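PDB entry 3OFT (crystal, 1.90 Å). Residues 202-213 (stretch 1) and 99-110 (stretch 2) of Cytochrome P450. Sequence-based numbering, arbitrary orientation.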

# COMPACT_ATOMS: atom_id res chain seq x y z
N GLY A 202 -20.90 10.28 -14.19
CA GLY A 202 -20.00 11.28 -14.75
C GLY A 202 -18.82 10.54 -15.38
O GLY A 202 -18.97 9.42 -15.86
N ASP A 203 -17.65 11.16 -15.36
CA ASP A 203 -16.46 10.58 -15.99
C ASP A 203 -15.35 10.32 -14.96
O ASP A 203 -14.19 10.06 -15.33
CB ASP A 203 -15.94 11.55 -17.02
CG ASP A 203 -15.50 12.84 -16.39
OD1 ASP A 203 -15.99 13.12 -15.28
OD2 ASP A 203 -14.67 13.56 -16.98
N ASP A 204 -15.69 10.43 -13.68
CA ASP A 204 -14.76 10.16 -12.59
C ASP A 204 -14.50 8.66 -12.40
O ASP A 204 -15.14 7.82 -13.03
CB ASP A 204 -15.34 10.72 -11.29
CG ASP A 204 -16.62 10.01 -10.90
OD1 ASP A 204 -16.55 9.04 -10.11
OD2 ASP A 204 -17.68 10.35 -11.45
N LEU A 205 -13.59 8.33 -11.46
CA LEU A 205 -13.24 6.93 -11.20
C LEU A 205 -14.41 6.03 -10.87
O LEU A 205 -14.53 4.95 -11.46
CB LEU A 205 -12.19 6.82 -10.09
CG LEU A 205 -11.65 5.44 -9.70
CD1 LEU A 205 -11.11 4.65 -10.93
CD2 LEU A 205 -10.58 5.55 -8.56
N PHE A 206 -15.25 6.40 -9.90
CA PHE A 206 -16.35 5.50 -9.51
C PHE A 206 -17.30 5.31 -10.68
O PHE A 206 -17.71 4.18 -10.98
CB PHE A 206 -17.13 6.03 -8.30
CG PHE A 206 -16.49 5.74 -6.94
CD1 PHE A 206 -15.25 5.12 -6.82
CD2 PHE A 206 -17.19 6.10 -5.77
CE1 PHE A 206 -14.68 4.86 -5.53
CE2 PHE A 206 -16.63 5.87 -4.48
CZ PHE A 206 -15.40 5.26 -4.36
N SER A 207 -17.69 6.41 -11.32
CA SER A 207 -18.64 6.37 -12.46
C SER A 207 -18.19 5.42 -13.55
O SER A 207 -19.00 4.67 -14.14
CB SER A 207 -18.78 7.75 -13.11
OG SER A 207 -19.42 8.67 -12.25
N ARG A 208 -16.91 5.47 -13.84
CA ARG A 208 -16.39 4.68 -14.92
C ARG A 208 -16.33 3.19 -14.63
O ARG A 208 -16.52 2.38 -15.52
CB ARG A 208 -15.05 5.24 -15.33
CG ARG A 208 -15.30 6.35 -16.39
CD ARG A 208 -14.03 6.97 -16.85
NE ARG A 208 -13.24 7.15 -15.66
CZ ARG A 208 -12.19 6.42 -15.35
NH1 ARG A 208 -11.76 5.49 -16.20
NH2 ARG A 208 -11.59 6.64 -14.19
N ILE A 209 -16.10 2.83 -13.38
CA ILE A 209 -16.07 1.40 -13.04
C ILE A 209 -17.50 0.89 -12.92
O ILE A 209 -17.82 -0.20 -13.42
CB ILE A 209 -15.34 1.15 -11.68
CG1 ILE A 209 -13.85 1.54 -11.80
CG2 ILE A 209 -15.48 -0.33 -11.31
CD1 ILE A 209 -13.07 1.50 -10.47
N LEU A 210 -18.36 1.69 -12.30
CA LEU A 210 -19.72 1.28 -11.97
C LEU A 210 -20.63 1.25 -13.20
O LEU A 210 -21.66 0.58 -13.17
CB LEU A 210 -20.31 2.16 -10.87
CG LEU A 210 -19.64 1.98 -9.48
CD1 LEU A 210 -20.21 2.98 -8.47
CD2 LEU A 210 -19.75 0.57 -9.02
N SER A 211 -20.23 1.90 -14.28
CA SER A 211 -21.06 1.90 -15.51
C SER A 211 -20.68 0.73 -16.45
O SER A 211 -21.36 0.47 -17.47
CB SER A 211 -21.00 3.27 -16.22
OG SER A 211 -19.73 3.47 -16.83
N GLU A 212 -19.62 0.03 -16.10
CA GLU A 212 -19.23 -1.20 -16.77
C GLU A 212 -20.02 -2.39 -16.22
O GLU A 212 -20.36 -2.42 -15.02
CB GLU A 212 -17.75 -1.49 -16.53
CG GLU A 212 -16.81 -0.51 -17.16
CD GLU A 212 -16.87 -0.58 -18.68
OE1 GLU A 212 -17.06 0.49 -19.31
OE2 GLU A 212 -16.77 -1.71 -19.22
N PRO A 213 -20.30 -3.39 -17.08
CA PRO A 213 -20.89 -4.63 -16.59
C PRO A 213 -19.87 -5.50 -15.85
O PRO A 213 -18.65 -5.35 -16.03
CB PRO A 213 -21.33 -5.33 -17.88
CG PRO A 213 -20.38 -4.85 -18.92
CD PRO A 213 -20.00 -3.44 -18.52
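Stretch 2, residues 99-110: TPVMKGLASRFV

The firmest polar link between the stretches is a fork at the end of a helix. Arg208 points its CA-to-CB bond toward stretch 2, and both terminal nitrogens donate to one carbonyl: NH1 of Arg208 to O of Gly104 at 2.9 Å (N-H...O angle 137°) and NH2 of Arg208 to O of Gly104 at 2.8 Å (143°). The second is placed less surely, because NH2 is modelled too close to the Phe109 ring. The carbonyl lies near the guanidinium plane, and Phe109 covers one face: CZ of Arg208 stands 3.4 Å from the centroid of the Phe109 ring, 14° off the ring normal, a cation-pi arrangement. Further along stretch 1, OE1 of Glu212 and NZ of Lys103 form a salt bridge at 3.6 Å, reached by an all-t lysine side chain.

Helix 205-210 and the helix through 99-104, which begins earlier in the chain, have N-to-C directions 143° apart, so they run roughly antiparallel; their axes approach to 8.2 Å. Stretch 2 leaves helical phi/psi at Leu105 and turns through Ala106, the N-cap of a second helix from 107 that carries Phe109. In stretch 1, Asp204 caps the helix, its OD1 accepting from N of Ser207 at 3.1 Å.

The CA atoms come nearest at Ile209 and Gly104, 5.1 Å apart. Glycine permits this: an ideal CB on Gly104 would lie 2.4 Å from CG1 of Ile209, a clash. Around this point apolar side chains pack: CG2 of Ile209 meets CG2 of Val101 at 3.9 Å, and CD1 of Leu205 meets CD2 of Leu105 at 3.8 Å. Separately, the aliphatic part of Glu212 makes contact, its CB resting 3.6 Å from CB of Pro100. Altogether 558 Å² is buried, both sides summed.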

# COMPACT_ATOMS: atom_id res chain seq x y z
N THR A 99 -11.65 -6.86 -13.96
CA THR A 99 -11.69 -6.28 -15.29
C THR A 99 -12.22 -4.84 -15.36
O THR A 99 -11.47 -3.97 -15.82
CB THR A 99 -12.30 -7.25 -16.32
OG1 THR A 99 -11.41 -8.37 -16.47
CG2 THR A 99 -12.51 -6.57 -17.70
N PRO A 100 -13.47 -4.57 -14.89
CA PRO A 100 -13.91 -3.17 -14.93
C PRO A 100 -13.12 -2.25 -14.00
O PRO A 100 -12.97 -1.08 -14.30
CB PRO A 100 -15.39 -3.23 -14.50
CG PRO A 100 -15.53 -4.52 -13.75
CD PRO A 100 -14.57 -5.46 -14.45
N VAL A 101 -12.63 -2.76 -12.86
CA VAL A 101 -11.85 -1.88 -11.96
C VAL A 101 -10.55 -1.42 -12.64
O VAL A 101 -10.21 -0.24 -12.58
CB VAL A 101 -11.52 -2.61 -10.63
CG1 VAL A 101 -10.51 -1.82 -9.81
CG2 VAL A 101 -12.83 -2.85 -9.84
N MET A 102 -9.87 -2.34 -13.34
CA MET A 102 -8.58 -2.02 -14.01
C MET A 102 -8.84 -1.05 -15.13
O MET A 102 -8.03 -0.17 -15.38
CB MET A 102 -7.94 -3.25 -14.65
CG MET A 102 -7.21 -4.19 -13.79
SD MET A 102 -6.27 -5.34 -14.84
CE MET A 102 -4.71 -4.46 -15.06
N LYS A 103 -9.96 -1.24 -15.83
CA LYS A 103 -10.38 -0.30 -16.88
C LYS A 103 -10.51 1.12 -16.32
O LYS A 103 -9.99 2.05 -16.92
CB LYS A 103 -11.71 -0.73 -17.50
CG LYS A 103 -12.15 0.14 -18.68
CD LYS A 103 -13.29 -0.49 -19.47
CE LYS A 103 -13.58 0.36 -20.73
NZ LYS A 103 -14.49 -0.34 -21.69
N GLY A 104 -11.14 1.25 -15.16
CA GLY A 104 -11.27 2.53 -14.48
C GLY A 104 -9.95 3.22 -14.19
O GLY A 104 -9.88 4.47 -14.29
N LEU A 105 -8.92 2.43 -13.89
CA LEU A 105 -7.58 2.89 -13.52
C LEU A 105 -6.48 2.83 -14.59
O LEU A 105 -5.28 2.90 -14.26
CB LEU A 105 -7.12 2.13 -12.27
CG LEU A 105 -7.90 2.57 -11.03
CD1 LEU A 105 -7.84 1.50 -9.91
CD2 LEU A 105 -7.39 3.98 -10.56
N ALA A 106 -6.88 2.70 -15.85
CA ALA A 106 -5.93 2.56 -16.96
C ALA A 106 -5.08 3.82 -17.14
O ALA A 106 -5.48 4.91 -16.72
CB ALA A 106 -6.69 2.27 -18.27
N SER A 107 -3.91 3.66 -17.77
CA SER A 107 -2.95 4.75 -17.91
C SER A 107 -3.52 6.03 -18.53
O SER A 107 -3.15 7.11 -18.11
CB SER A 107 -1.73 4.31 -18.70
OG SER A 107 -1.25 3.09 -18.18
N ARG A 108 -4.41 5.91 -19.52
CA ARG A 108 -4.98 7.12 -20.12
C ARG A 108 -5.76 7.98 -19.11
O ARG A 108 -5.72 9.22 -19.17
CB ARG A 108 -5.86 6.79 -21.35
CG ARG A 108 -7.08 5.89 -21.08
CD ARG A 108 -8.12 5.95 -22.24
NE ARG A 108 -7.55 5.60 -23.55
CZ ARG A 108 -7.41 6.45 -24.56
NH1 ARG A 108 -7.82 7.72 -24.45
NH2 ARG A 108 -6.88 6.04 -25.69
N PHE A 109 -6.44 7.33 -18.19
CA PHE A 109 -7.16 8.04 -17.15
C PHE A 109 -6.22 8.64 -16.11
O PHE A 109 -6.43 9.80 -15.66
CB PHE A 109 -8.21 7.14 -16.51
CG PHE A 109 -8.93 7.78 -15.36
CD1 PHE A 109 -9.83 8.82 -15.58
CD2 PHE A 109 -8.69 7.35 -14.06
CE1 PHE A 109 -10.51 9.44 -14.51
CE2 PHE A 109 -9.37 7.95 -12.97
CZ PHE A 109 -10.29 9.00 -13.21
N VAL A 110 -5.20 7.85 -15.71
CA VAL A 110 -4.12 8.32 -14.83
C VAL A 110 -3.41 9.57 -15.40
O VAL A 110 -3.25 10.58 -14.71
CB VAL A 110 -3.08 7.21 -14.49
CG1 VAL A 110 -1.93 7.78 -13.59
CG2 VAL A 110 -3.76 6.03 -13.78